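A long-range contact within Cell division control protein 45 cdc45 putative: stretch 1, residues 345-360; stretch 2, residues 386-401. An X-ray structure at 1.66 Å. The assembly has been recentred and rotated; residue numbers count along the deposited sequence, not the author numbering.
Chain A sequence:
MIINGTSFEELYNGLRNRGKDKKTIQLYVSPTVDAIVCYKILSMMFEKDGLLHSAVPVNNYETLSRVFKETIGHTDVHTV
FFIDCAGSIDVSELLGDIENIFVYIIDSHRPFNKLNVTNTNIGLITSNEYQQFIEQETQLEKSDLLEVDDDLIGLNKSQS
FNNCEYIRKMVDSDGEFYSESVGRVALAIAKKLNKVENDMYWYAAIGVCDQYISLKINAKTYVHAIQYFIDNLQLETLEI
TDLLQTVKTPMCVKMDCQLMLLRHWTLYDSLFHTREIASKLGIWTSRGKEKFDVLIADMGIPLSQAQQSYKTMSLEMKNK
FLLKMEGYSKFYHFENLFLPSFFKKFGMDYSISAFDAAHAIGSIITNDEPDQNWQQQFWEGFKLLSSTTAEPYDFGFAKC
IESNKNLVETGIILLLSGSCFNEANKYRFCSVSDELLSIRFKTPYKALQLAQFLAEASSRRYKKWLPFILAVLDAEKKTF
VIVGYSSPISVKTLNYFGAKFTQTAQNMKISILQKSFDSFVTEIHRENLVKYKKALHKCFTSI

Stretch 1 345-360: KFGMDYSISAFDAAHA
Stretch 2 (386-401) SSTTAEPYDFGFAKCI

No direct hydrogen bond joins these two stretches; shape does the work, burying 608 Å² over both sides. Each runs from an irregular segment into a helix, which begins at Ala354 in the first stretch and, in the second, carries Gly396, Phe397 and Cys400; both helices continue beyond their stretches. The helix axes approach to 8.6 Å with their N-to-C directions 70° apart. Two CA pairs set the register: Phe346 CA lies 5.2 Å from Thr389 CA, and Ala360 CA lies 4.1 Å from Gly396 CA.

The helical crossing is built on small residues. Gly396 (phi/psi -66/-43) offers only backbone, so the CB of Ala360 can settle close; an ideal CB on Gly396 would lie 2.7 Å from Ala360 CB, a clash. Ala360 O approaches Gly396 CA to 3.9 Å. The methyl is a bump received between two aromatic rings, with Ala360 CB 3.8 Å from Tyr393 CD1, at the edge of that ring, and 3.8 Å from Phe397 CD1. One turn back, Ala357 CB lies 3.6 Å from Tyr393 CE1. Beyond the glycine, Cys400 (chi1 t) points toward the first helix, its SG 4.2 Å from His359 CB.

Tyr393 and Phe397, four residues apart, are the large pieces. Tyr393 (chi1 -82°, chi2 -81°) points toward stretch 1 and reaches from the alanines to the loop, where Ile352 CD1 lies 4.0 Å from Tyr393 CD2. Phe397 (chi1 -62°, chi2 -25°) leaves its backbone pointing away, yet its ring end comes nearer: Phe397 CE1 is 3.6 Å from Asp356 O, and Phe397 CZ is 4.2 Å from Ile352 CG1, both at the ring edge. Ile352, chi1 m and chi2 t, extends its CD1 to 3.8 Å from Ala390 CB as well, so one slender chain touches three residues.

Phe346 (chi1 -64°, chi2 -80°) is the plug at the loop end and has the largest covered area, 92 Å². Its ring enters a hollow lined by backbone: Phe346 CD1 is 3.4 Å from Thr388 O and Phe346 CE1 3.5 Å from Ser387 O, both at the edge, while Thr389 O lies over one face. Phe346 CZ comes within 4.1 Å of Tyr393 CE2, the planes oblique at 50°. The small side chain of Ala390 (-84/-34) fits beside it, Phe346 CB to Ala390 CB 3.8 Å, and Asp349 OD2 packs 3.6 Å from Ala390 CB.

Local bonds hold these shapes. A type II' turn runs from Phe346 to Asp349, with Phe346 N to Asp349 O and Asp349 N to Phe346 O both 2.9 Å; Gly347, at phi 62°, suits it. Asp349 OD1 accepts from Ser351 N at 2.8 Å, and Ser353 OG caps the first helix, accepting from Asp356 N at 3.1 Å. In stretch 2, Ser387 OG donates to Thr389 O at 2.8 Å. Water supplies polar bridging: one molecule donates to Lys345 O at 3.2 Å and weakly to Thr388 O at 3.3 Å.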

# COMPACT_ATOMS: atom_id res chain seq x y z
N LYS A 345 -10.70 -13.03 15.41
CA LYS A 345 -12.13 -13.24 15.63
C LYS A 345 -12.80 -11.95 16.10
O LYS A 345 -12.31 -11.28 17.01
CB LYS A 345 -12.34 -14.34 16.66
CG LYS A 345 -13.75 -14.90 16.68
CD LYS A 345 -13.86 -16.05 17.67
CE LYS A 345 -15.19 -16.76 17.58
NZ LYS A 345 -15.26 -17.88 18.57
N PHE A 346 -13.90 -11.59 15.45
CA PHE A 346 -14.73 -10.44 15.82
C PHE A 346 -16.10 -11.00 16.20
O PHE A 346 -16.89 -11.35 15.32
CB PHE A 346 -14.83 -9.44 14.68
CG PHE A 346 -13.52 -8.80 14.30
CD1 PHE A 346 -13.00 -7.75 15.04
CD2 PHE A 346 -12.82 -9.24 13.20
CE1 PHE A 346 -11.82 -7.14 14.67
CE2 PHE A 346 -11.62 -8.64 12.83
CZ PHE A 346 -11.13 -7.59 13.58
N GLY A 347 -16.38 -11.07 17.49
CA GLY A 347 -17.61 -11.71 17.93
C GLY A 347 -17.62 -13.17 17.51
O GLY A 347 -16.77 -13.96 17.93
N MSE A 348 -18.57 -13.54 16.65
CA MSE A 348 -18.68 -14.90 16.17
C MSE A 348 -18.10 -15.05 14.75
O MSE A 348 -18.13 -16.12 14.17
CB MSE A 348 -20.14 -15.35 16.16
CG MSE A 348 -20.74 -15.53 17.55
SE MSE A 348 -19.88 -16.95 18.57
CE MSE A 348 -20.30 -18.46 17.40
N ASP A 349 -17.56 -13.96 14.23
CA ASP A 349 -17.12 -13.87 12.83
C ASP A 349 -15.61 -14.07 12.78
O ASP A 349 -14.85 -13.24 13.29
CB ASP A 349 -17.53 -12.52 12.25
CG ASP A 349 -17.18 -12.37 10.78
OD1 ASP A 349 -16.40 -13.18 10.25
OD2 ASP A 349 -17.68 -11.41 10.16
N TYR A 350 -15.18 -15.16 12.16
CA TYR A 350 -13.76 -15.47 11.95
C TYR A 350 -13.39 -15.43 10.47
O TYR A 350 -12.43 -16.08 10.04
CB TYR A 350 -13.40 -16.83 12.56
CG TYR A 350 -12.21 -16.83 13.48
CD1 TYR A 350 -11.07 -16.08 13.20
CD2 TYR A 350 -12.21 -17.60 14.64
CE1 TYR A 350 -9.98 -16.08 14.06
CE2 TYR A 350 -11.13 -17.62 15.50
CZ TYR A 350 -10.01 -16.87 15.20
OH TYR A 350 -8.93 -16.90 16.07
N SER A 351 -14.11 -14.64 9.68
CA SER A 351 -13.91 -14.62 8.23
C SER A 351 -13.01 -13.49 7.75
O SER A 351 -12.72 -13.42 6.55
CB SER A 351 -15.28 -14.51 7.52
OG SER A 351 -15.85 -13.21 7.69
N ILE A 352 -12.52 -12.63 8.64
CA ILE A 352 -11.70 -11.49 8.24
C ILE A 352 -10.24 -11.82 8.51
O ILE A 352 -9.80 -11.87 9.68
CB ILE A 352 -12.13 -10.22 8.99
CG1 ILE A 352 -13.59 -9.88 8.70
CG2 ILE A 352 -11.22 -9.07 8.56
CD1 ILE A 352 -14.11 -8.64 9.42
N SER A 353 -9.47 -11.99 7.44
CA SER A 353 -8.03 -12.18 7.54
C SER A 353 -7.31 -10.83 7.50
O SER A 353 -7.89 -9.79 7.17
CB SER A 353 -7.52 -13.06 6.41
OG SER A 353 -7.45 -12.27 5.24
N ALA A 354 -6.02 -10.87 7.82
CA ALA A 354 -5.21 -9.65 7.74
C ALA A 354 -5.05 -9.18 6.31
O ALA A 354 -4.82 -7.98 6.10
CB ALA A 354 -3.85 -9.90 8.41
N PHE A 355 -5.20 -10.07 5.31
CA PHE A 355 -5.23 -9.60 3.93
C PHE A 355 -6.52 -8.85 3.65
O PHE A 355 -6.50 -7.79 3.01
CB PHE A 355 -5.09 -10.77 2.96
CG PHE A 355 -3.68 -11.21 2.73
CD1 PHE A 355 -2.75 -10.34 2.19
CD2 PHE A 355 -3.29 -12.49 3.02
CE1 PHE A 355 -1.45 -10.76 1.96
CE2 PHE A 355 -2.00 -12.91 2.77
CZ PHE A 355 -1.09 -12.03 2.26
N ASP A 356 -7.65 -9.40 4.11
CA ASP A 356 -8.93 -8.71 3.92
C ASP A 356 -8.87 -7.32 4.55
O ASP A 356 -9.31 -6.33 3.95
CB ASP A 356 -10.08 -9.48 4.56
CG ASP A 356 -10.29 -10.86 3.96
OD1 ASP A 356 -10.07 -11.06 2.75
OD2 ASP A 356 -10.71 -11.77 4.77
N ALA A 357 -8.36 -7.26 5.78
CA ALA A 357 -8.28 -5.99 6.49
C ALA A 357 -7.34 -5.02 5.79
O ALA A 357 -7.63 -3.81 5.72
CB ALA A 357 -7.84 -6.24 7.92
N ALA A 358 -6.18 -5.51 5.31
CA ALA A 358 -5.28 -4.62 4.58
C ALA A 358 -5.91 -4.09 3.29
O ALA A 358 -5.73 -2.91 2.93
CB ALA A 358 -3.97 -5.34 4.30
N HIS A 359 -6.67 -4.92 2.59
CA HIS A 359 -7.37 -4.42 1.39
C HIS A 359 -8.38 -3.35 1.79
O HIS A 359 -8.49 -2.31 1.13
CB HIS A 359 -8.08 -5.57 0.66
CG HIS A 359 -7.18 -6.44 -0.15
ND1 HIS A 359 -6.40 -5.95 -1.18
CD2 HIS A 359 -6.98 -7.78 -0.11
CE1 HIS A 359 -5.74 -6.96 -1.73
NE2 HIS A 359 -6.07 -8.07 -1.10
N ALA A 360 -9.14 -3.59 2.85
CA ALA A 360 -10.19 -2.68 3.25
C ALA A 360 -9.61 -1.35 3.69
O ALA A 360 -10.09 -0.29 3.28
CB ALA A 360 -11.01 -3.29 4.40
N SER A 386 -8.37 0.08 14.16
CA SER A 386 -8.60 -0.07 15.57
C SER A 386 -9.90 -0.79 15.90
O SER A 386 -10.17 -1.03 17.08
CB SER A 386 -8.63 1.31 16.26
OG SER A 386 -7.39 2.00 16.09
N SER A 387 -10.70 -1.14 14.90
CA SER A 387 -12.00 -1.73 15.17
C SER A 387 -11.86 -3.03 15.94
O SER A 387 -10.99 -3.86 15.65
CB SER A 387 -12.76 -1.99 13.86
OG SER A 387 -14.04 -2.52 14.19
N THR A 388 -12.76 -3.21 16.92
CA THR A 388 -12.91 -4.47 17.63
C THR A 388 -14.14 -5.23 17.17
O THR A 388 -14.47 -6.25 17.77
CB THR A 388 -12.99 -4.21 19.14
OG1 THR A 388 -14.14 -3.41 19.41
CG2 THR A 388 -11.73 -3.49 19.63
N THR A 389 -14.80 -4.79 16.10
CA THR A 389 -15.98 -5.43 15.56
C THR A 389 -15.79 -5.66 14.06
O THR A 389 -14.95 -5.04 13.42
CB THR A 389 -17.23 -4.60 15.84
OG1 THR A 389 -17.07 -3.30 15.28
CG2 THR A 389 -17.45 -4.46 17.35
N ALA A 390 -16.62 -6.53 13.50
CA ALA A 390 -16.52 -6.87 12.07
C ALA A 390 -17.25 -5.87 11.19
O ALA A 390 -16.79 -5.57 10.09
CB ALA A 390 -17.07 -8.27 11.83
N GLU A 391 -18.36 -5.34 11.67
CA GLU A 391 -19.22 -4.53 10.82
C GLU A 391 -18.52 -3.33 10.18
O GLU A 391 -18.81 -3.04 9.01
CB GLU A 391 -20.43 -4.05 11.64
CG GLU A 391 -21.43 -5.16 12.00
CD GLU A 391 -20.96 -6.08 13.12
OE1 GLU A 391 -20.00 -5.76 13.85
OE2 GLU A 391 -21.58 -7.16 13.28
N PRO A 392 -17.62 -2.62 10.85
CA PRO A 392 -16.97 -1.48 10.18
C PRO A 392 -16.25 -1.87 8.90
O PRO A 392 -16.12 -1.04 7.99
CB PRO A 392 -15.99 -0.96 11.25
CG PRO A 392 -16.67 -1.33 12.56
CD PRO A 392 -17.29 -2.68 12.30
N TYR A 393 -15.73 -3.10 8.82
CA TYR A 393 -14.97 -3.49 7.64
C TYR A 393 -15.84 -3.58 6.39
O TYR A 393 -15.31 -3.51 5.28
CB TYR A 393 -14.28 -4.84 7.88
CG TYR A 393 -12.98 -4.69 8.66
CD1 TYR A 393 -11.82 -4.31 8.01
CD2 TYR A 393 -12.94 -4.90 10.03
CE1 TYR A 393 -10.64 -4.16 8.70
CE2 TYR A 393 -11.78 -4.74 10.74
CZ TYR A 393 -10.62 -4.37 10.07
OH TYR A 393 -9.46 -4.21 10.77
N ASP A 394 -17.16 -3.67 6.55
CA ASP A 394 -18.02 -3.78 5.37
C ASP A 394 -17.85 -2.59 4.44
O ASP A 394 -17.84 -2.76 3.21
CB ASP A 394 -19.48 -3.92 5.79
CG ASP A 394 -19.79 -5.29 6.36
OD1 ASP A 394 -18.99 -6.22 6.11
OD2 ASP A 394 -20.83 -5.43 7.04
N PHE A 395 -17.72 -1.38 5.00
CA PHE A 395 -17.56 -0.19 4.18
C PHE A 395 -16.25 -0.26 3.38
O PHE A 395 -16.22 0.11 2.20
CB PHE A 395 -17.58 1.06 5.06
CG PHE A 395 -17.52 2.35 4.30
CD1 PHE A 395 -18.64 2.85 3.66
CD2 PHE A 395 -16.33 3.06 4.22
CE1 PHE A 395 -18.58 4.04 2.96
CE2 PHE A 395 -16.27 4.25 3.51
CZ PHE A 395 -17.39 4.74 2.88
N GLY A 396 -15.18 -0.72 4.01
CA GLY A 396 -13.91 -0.87 3.30
C GLY A 396 -13.97 -1.94 2.23
O GLY A 396 -13.45 -1.75 1.13
N PHE A 397 -14.59 -3.09 2.54
CA PHE A 397 -14.77 -4.12 1.53
C PHE A 397 -15.53 -3.56 0.33
O PHE A 397 -15.16 -3.78 -0.83
CB PHE A 397 -15.52 -5.33 2.09
CG PHE A 397 -14.83 -6.04 3.22
CD1 PHE A 397 -13.46 -6.00 3.38
CD2 PHE A 397 -15.58 -6.77 4.14
CE1 PHE A 397 -12.85 -6.66 4.45
CE2 PHE A 397 -14.98 -7.44 5.19
CZ PHE A 397 -13.61 -7.39 5.34
N ALA A 398 -16.61 -2.81 0.60
CA ALA A 398 -17.43 -2.30 -0.49
C ALA A 398 -16.66 -1.30 -1.35
O ALA A 398 -16.76 -1.33 -2.59
CB ALA A 398 -18.70 -1.64 0.06
N LYS A 399 -15.89 -0.41 -0.71
CA LYS A 399 -15.12 0.57 -1.47
C LYS A 399 -14.08 -0.13 -2.34
O LYS A 399 -13.89 0.22 -3.52
CB LYS A 399 -14.45 1.57 -0.54
CG LYS A 399 -13.75 2.71 -1.26
CD LYS A 399 -13.13 3.72 -0.26
CE LYS A 399 -12.43 4.86 -1.00
NZ LYS A 399 -11.81 5.84 -0.04
N CYS A 400 -13.40 -1.13 -1.77
CA CYS A 400 -12.40 -1.88 -2.53
C CYS A 400 -13.03 -2.60 -3.71
O CYS A 400 -12.49 -2.61 -4.81
CB CYS A 400 -11.70 -2.87 -1.58
SG CYS A 400 -10.34 -3.74 -2.31
N ILE A 401 -14.17 -3.26 -3.47
CA ILE A 401 -14.83 -4.00 -4.53
C ILE A 401 -15.28 -3.07 -5.65
O ILE A 401 -15.05 -3.32 -6.83
CB ILE A 401 -16.02 -4.79 -3.95
CG1 ILE A 401 -15.49 -6.02 -3.19
CG2 ILE A 401 -16.99 -5.19 -5.05
CD1 ILE A 401 -16.55 -6.73 -2.35
O HOH W 1 -12.82 -8.81 19.05
O HOH W 2 -18.33 -8.19 15.21
O HOH W 3 -19.72 -9.91 14.07